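Local structure of anabena Tic22 (Anabaena sp., 4EV1) at residues K39-E53 and P99-Q111. The protein belongs to the Tic22-like family and probably acts as a chaperone in protein transport, in association with the thylakoids. Numbering follows the deposited sequence. Where two conformers were deposited one is given.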
loop_
_atom_site.group_PDB
_atom_site.type_symbol
_atom_site.label_atom_id
_atom_site.label_comp_id
_atom_site.label_asym_id
_atom_site.label_seq_id
_atom_site.Cartn_x
_atom_site.Cartn_y
_atom_site.Cartn_z
ATOM N N LYS A 39 18.344 -5.300 -19.831
ATOM C CA LYS A 39 17.326 -5.513 -18.764
ATOM C C LYS A 39 16.647 -4.226 -18.260
ATOM O O LYS A 39 17.214 -3.137 -18.261
ATOM C CB LYS A 39 17.919 -6.270 -17.570
ATOM C CG LYS A 39 17.596 -7.794 -17.532
ATOM C CD LYS A 39 18.502 -8.598 -16.562
ATOM C CE LYS A 39 18.236 -10.108 -16.632
ATOM N NZ LYS A 39 18.235 -10.771 -15.279
ATOM N N ALA A 40 15.396 -4.368 -17.833
ATOM C CA ALA A 40 14.699 -3.295 -17.151
ATOM C C ALA A 40 14.153 -3.915 -15.874
ATOM O O ALA A 40 12.955 -3.813 -15.607
ATOM C CB ALA A 40 13.574 -2.717 -18.019
ATOM N N GLY A 41 15.073 -4.549 -15.125
ATOM C CA GLY A 41 14.780 -5.445 -13.975
ATOM C C GLY A 41 15.725 -6.650 -13.844
ATOM O O GLY A 41 15.956 -7.360 -14.808
ATOM N N GLY A 42 16.272 -6.916 -12.651
ATOM C CA GLY A 42 16.982 -8.192 -12.369
ATOM C C GLY A 42 16.133 -9.347 -11.796
ATOM O O GLY A 42 16.265 -10.496 -12.183
ATOM N N SER A 43 15.267 -9.021 -10.848
ATOM C CA SER A 43 14.353 -9.994 -10.261
ATOM C C SER A 43 13.105 -9.282 -9.740
ATOM O O SER A 43 13.052 -8.053 -9.703
ATOM C CB SER A 43 15.077 -10.805 -9.183
ATOM O OG SER A 43 15.577 -9.948 -8.184
ATOM N N ILE A 44 12.078 -10.062 -9.438
ATOM C CA ILE A 44 10.809 -9.525 -9.014
ATOM C C ILE A 44 10.279 -10.302 -7.788
ATOM O O ILE A 44 10.332 -11.528 -7.766
ATOM C CB ILE A 44 9.759 -9.505 -10.157
ATOM C CG1 ILE A 44 8.501 -8.718 -9.723
ATOM C CG2 ILE A 44 9.453 -10.933 -10.679
ATOM C CD1 ILE A 44 7.412 -8.521 -10.821
ATOM N N THR A 45 9.820 -9.543 -6.786
ATOM C CA THR A 45 9.228 -10.093 -5.565
ATOM C C THR A 45 7.788 -9.640 -5.387
ATOM O O THR A 45 7.367 -8.538 -5.807
ATOM C CB THR A 45 10.084 -9.775 -4.294
ATOM O OG1 THR A 45 9.664 -10.609 -3.196
ATOM C CG2 THR A 45 9.976 -8.284 -3.879
ATOM N N GLY A 46 7.017 -10.483 -4.718
ATOM C CA GLY A 46 5.618 -10.219 -4.520
ATOM C C GLY A 46 5.316 -9.667 -3.171
ATOM O O GLY A 46 5.405 -10.444 -2.180
ATOM N N ALA A 47 4.927 -8.382 -3.113
ATOM C CA ALA A 47 4.668 -7.677 -1.865
ATOM C C ALA A 47 3.167 -7.773 -1.552
ATOM O O ALA A 47 2.341 -7.943 -2.462
ATOM C CB ALA A 47 5.142 -6.196 -1.923
ATOM N N TYR A 48 2.834 -7.680 -0.273
ATOM C CA TYR A 48 1.468 -7.837 0.211
ATOM C C TYR A 48 1.061 -6.687 1.110
ATOM O O TYR A 48 1.810 -6.276 2.011
ATOM C CB TYR A 48 1.337 -9.127 1.029
ATOM C CG TYR A 48 1.509 -10.404 0.228
ATOM C CD1 TYR A 48 2.787 -10.957 0.022
ATOM C CD2 TYR A 48 0.420 -11.076 -0.292
ATOM C CE1 TYR A 48 2.968 -12.158 -0.715
ATOM C CE2 TYR A 48 0.596 -12.265 -1.038
ATOM C CZ TYR A 48 1.862 -12.790 -1.242
ATOM O OH TYR A 48 2.043 -13.946 -1.967
ATOM N N MET A 49 -0.183 -6.259 0.939
ATOM C CA MET A 49 -0.809 -5.282 1.820
ATOM C C MET A 49 -1.296 -5.949 3.074
ATOM O O MET A 49 -1.439 -5.255 4.109
ATOM C CB MET A 49 -1.976 -4.605 1.121
ATOM C CG MET A 49 -1.537 -3.762 -0.107
ATOM S SD MET A 49 -0.150 -2.662 0.134
ATOM C CE MET A 49 -0.778 -1.657 1.397
ATOM N N SER A 50 -1.515 -7.283 2.990
ATOM C CA SER A 50 -2.015 -8.076 4.133
ATOM C C SER A 50 -0.984 -9.091 4.629
ATOM O O SER A 50 -0.534 -9.962 3.875
ATOM C CB SER A 50 -3.284 -8.849 3.735
ATOM O OG SER A 50 -3.490 -9.964 4.590
ATOM N N ARG A 51 -0.642 -9.001 5.911
ATOM C CA ARG A 51 0.282 -9.949 6.522
ATOM C C ARG A 51 -0.262 -11.375 6.466
ATOM O O ARG A 51 0.472 -12.316 6.159
ATOM C CB ARG A 51 0.573 -9.553 7.971
ATOM C CG ARG A 51 1.694 -10.349 8.619
ATOM C CD ARG A 51 2.271 -9.615 9.818
ATOM N NE ARG A 51 1.591 -9.973 11.059
ATOM C CZ ARG A 51 1.980 -10.953 11.869
ATOM N NH1 ARG A 51 3.050 -11.677 11.570
ATOM N NH2 ARG A 51 1.300 -11.208 12.977
ATOM N N GLN A 52 -1.549 -11.531 6.763
ATOM C CA GLN A 52 -2.187 -12.848 6.754
ATOM C C GLN A 52 -2.099 -13.496 5.362
ATOM O O GLN A 52 -1.857 -14.712 5.258
ATOM C CB GLN A 52 -3.662 -12.790 7.226
ATOM C CG GLN A 52 -4.499 -14.064 6.844
ATOM C CD GLN A 52 -5.696 -14.332 7.746
ATOM O OE1 GLN A 52 -6.204 -15.454 7.790
ATOM N NE2 GLN A 52 -6.164 -13.312 8.447
ATOM N N GLU A 53 -2.280 -12.688 4.314
ATOM C CA GLU A 53 -2.134 -13.190 2.938
ATOM C C GLU A 53 -0.718 -13.646 2.651
ATOM O O GLU A 53 -0.524 -14.717 2.043
ATOM C CB GLU A 53 -2.599 -12.162 1.860
ATOM C CG GLU A 53 -4.076 -12.135 1.707
ATOM C CD GLU A 53 -4.610 -11.067 0.729
ATOM O OE1 GLU A 53 -3.911 -10.767 -0.259
ATOM O OE2 GLU A 53 -5.763 -10.565 0.963
ATOM N N PRO A 99 20.407 -2.318 -13.803
ATOM C CA PRO A 99 19.469 -3.031 -14.684
ATOM C C PRO A 99 19.015 -4.346 -14.021
ATOM O O PRO A 99 17.900 -4.848 -14.304
ATOM C CB PRO A 99 20.293 -3.252 -15.958
ATOM C CG PRO A 99 21.717 -3.452 -15.444
ATOM C CD PRO A 99 21.814 -2.548 -14.189
ATOM N N ASN A 100 19.887 -4.854 -13.136
ATOM C CA ASN A 100 19.580 -5.934 -12.209
ATOM C C ASN A 100 18.818 -5.542 -10.899
ATOM O O ASN A 100 18.825 -6.275 -9.910
ATOM C CB ASN A 100 20.872 -6.683 -11.895
ATOM C CG ASN A 100 21.444 -7.409 -13.125
ATOM O OD1 ASN A 100 21.303 -8.630 -13.265
ATOM N ND2 ASN A 100 22.082 -6.654 -14.023
ATOM N N ARG A 101 18.139 -4.402 -10.930
ATOM C CA ARG A 101 17.346 -3.926 -9.792
ATOM C C ARG A 101 16.239 -4.911 -9.416
ATOM O O ARG A 101 15.746 -5.663 -10.251
ATOM C CB ARG A 101 16.738 -2.555 -10.094
ATOM C CG ARG A 101 15.669 -2.575 -11.202
ATOM C CD ARG A 101 15.579 -1.264 -11.985
ATOM N NE ARG A 101 14.615 -0.307 -11.444
ATOM C CZ ARG A 101 14.047 -0.387 -10.242
ATOM N NH1 ARG A 101 13.190 0.551 -9.865
ATOM N NH2 ARG A 101 14.336 -1.388 -9.415
ATOM N N LEU A 102 15.867 -4.915 -8.138
ATOM C CA LEU A 102 14.711 -5.665 -7.667
ATOM C C LEU A 102 13.431 -4.860 -7.903
ATOM O O LEU A 102 13.315 -3.713 -7.472
ATOM C CB LEU A 102 14.829 -6.002 -6.155
ATOM C CG LEU A 102 13.637 -6.719 -5.472
ATOM C CD1 LEU A 102 13.419 -8.106 -6.057
ATOM C CD2 LEU A 102 13.879 -6.822 -3.950
ATOM N N LEU A 103 12.443 -5.499 -8.531
ATOM C CA LEU A 103 11.134 -4.923 -8.718
ATOM C C LEU A 103 10.160 -5.547 -7.717
ATOM O O LEU A 103 10.400 -6.621 -7.220
ATOM C CB LEU A 103 10.665 -5.154 -10.145
ATOM C CG LEU A 103 11.605 -4.574 -11.229
ATOM C CD1 LEU A 103 11.030 -4.770 -12.628
ATOM C CD2 LEU A 103 11.835 -3.088 -10.995
ATOM N N PHE A 104 9.067 -4.867 -7.453
ATOM C CA PHE A 104 8.038 -5.340 -6.538
ATOM C C PHE A 104 6.663 -5.312 -7.212
ATOM O O PHE A 104 6.272 -4.298 -7.843
ATOM C CB PHE A 104 7.958 -4.430 -5.309
ATOM C CG PHE A 104 9.207 -4.335 -4.522
ATOM C CD1 PHE A 104 10.263 -3.546 -4.954
ATOM C CD2 PHE A 104 9.324 -5.013 -3.299
ATOM C CE1 PHE A 104 11.442 -3.451 -4.184
ATOM C CE2 PHE A 104 10.473 -4.926 -2.555
ATOM C CZ PHE A 104 11.539 -4.151 -2.994
ATOM N N ALA A 105 5.913 -6.402 -7.067
ATOM C CA ALA A 105 4.514 -6.463 -7.465
ATOM C C ALA A 105 3.687 -6.380 -6.202
ATOM O O ALA A 105 4.046 -7.059 -5.231
ATOM C CB ALA A 105 4.244 -7.764 -8.180
ATOM N N PHE A 106 2.682 -5.502 -6.144
ATOM C CA PHE A 106 1.879 -5.292 -4.924
ATOM C C PHE A 106 0.490 -5.964 -4.981
ATOM O O PHE A 106 -0.280 -5.709 -5.898
ATOM C CB PHE A 106 1.709 -3.805 -4.605
ATOM C CG PHE A 106 2.979 -3.115 -4.200
ATOM C CD1 PHE A 106 3.910 -2.763 -5.153
ATOM C CD2 PHE A 106 3.240 -2.806 -2.873
ATOM C CE1 PHE A 106 5.084 -2.116 -4.792
ATOM C CE2 PHE A 106 4.411 -2.164 -2.531
ATOM C CZ PHE A 106 5.325 -1.835 -3.503
ATOM N N LYS A 107 0.187 -6.788 -3.988
ATOM C CA LYS A 107 -1.112 -7.476 -3.851
ATOM C C LYS A 107 -2.006 -6.755 -2.866
ATOM O O LYS A 107 -1.738 -6.758 -1.635
ATOM C CB LYS A 107 -0.892 -8.921 -3.390
ATOM C CG LYS A 107 -2.157 -9.783 -3.147
ATOM C CD LYS A 107 -3.039 -9.940 -4.353
ATOM C CE LYS A 107 -4.248 -10.852 -4.086
ATOM N NZ LYS A 107 -4.905 -10.502 -2.781
ATOM N N PRO A 108 -3.072 -6.103 -3.390
ATOM C CA PRO A 108 -4.002 -5.453 -2.484
ATOM C C PRO A 108 -4.871 -6.499 -1.780
ATOM O O PRO A 108 -4.945 -7.632 -2.224
ATOM C CB PRO A 108 -4.853 -4.575 -3.393
ATOM C CG PRO A 108 -4.733 -5.146 -4.787
ATOM C CD PRO A 108 -3.484 -6.021 -4.813
ATOM N N VAL A 109 -5.500 -6.099 -0.689
ATOM C CA VAL A 109 -6.372 -7.000 0.090
ATOM C C VAL A 109 -7.657 -7.209 -0.686
ATOM O O VAL A 109 -8.241 -6.255 -1.183
ATOM C CB VAL A 109 -6.652 -6.402 1.466
ATOM C CG1 VAL A 109 -7.681 -7.266 2.253
ATOM C CG2 VAL A 109 -5.343 -6.239 2.228
ATOM N N ASP A 110 -8.087 -8.460 -0.831
ATOM C CA ASP A 110 -9.223 -8.799 -1.719
ATOM C C ASP A 110 -10.489 -8.032 -1.370
ATOM O O ASP A 110 -11.169 -7.531 -2.246
ATOM C CB ASP A 110 -9.531 -10.318 -1.678
ATOM C CG ASP A 110 -8.468 -11.166 -2.377
ATOM O OD1 ASP A 110 -7.856 -10.681 -3.374
ATOM O OD2 ASP A 110 -8.269 -12.323 -1.919
ATOM N N GLN A 111 -10.776 -7.917 -0.078
ATOM C CA GLN A 111 -11.961 -7.169 0.401
ATOM C C GLN A 111 -11.943 -5.699 -0.081
ATOM O O GLN A 111 -12.983 -5.092 -0.336
ATOM C CB GLN A 111 -12.001 -7.205 1.938
ATOM C CG GLN A 111 -13.314 -6.710 2.555
ATOM C CD GLN A 111 -14.516 -7.524 2.091
ATOM O OE1 GLN A 111 -14.374 -8.671 1.647
ATOM N NE2 GLN A 111 -15.708 -6.936 2.176
HETATM O O HOH W 1 -2.342 -8.703 0.510
#
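Thr45 and Phe104 lie side by side on one face of a parallel strand pair, and their contact marks its tightly packed part. With OG1 anti to the backbone N (chi1 -165°), Thr45 gives its hydroxyl to a hydrogen bond with Leu27 O and sets CG2 3.4 Å from CD2 of the Phe104 ring. Toward the strand ends the buried methyl of Ala47 sits over one face of the Phe106 ring, away from the ring centre; toward their starts Leu102 CD1 comes to 3.5 Å from Ser43 OG. Helix 85-94 backs the two phenylalanines, and strand 15-20 covers Ala47.

Strands 43-48 and 102-107 run in the same direction in full parallel register, Ser43 opposite Leu102 through Tyr48 opposite Lys107. Leu103 and Ala105 each give their N-H to one residue of the neighbouring strand and their carbonyl to another, the usual parallel pattern. Strand 28-30 pairs antiparallel on the far side of 43-48, giving the mixed sheet of the Tic22-like fold, and a backbone bond between Tyr48 and Tyr17 links it to strand 15-20.

The other face is looser: Ile44 CD1 only grazes the exposed Ala105 CB at 4.2 Å, and Gly46 adds no side chain. Toward the C-terminal ends this face turns polar. Lys107 starts beside the Tyr48 ring, then bends at chi2 (59°) and chi4 so that NZ meets Glu53 OE1 at 2.7 Å, on the syn side but 35° out of the carboxylate plane. NZ also bonds Pro108 O and reaches Asp110 OD1 from above its carboxylate plane; this lysine probably eases the proximity of the two acids. One water donates to Glu53 OE1 and Lys107 O and accepts from Ser50 N, while Ser50 OG caps helix 51-63 by accepting from Glu53 N at 3.0 Å.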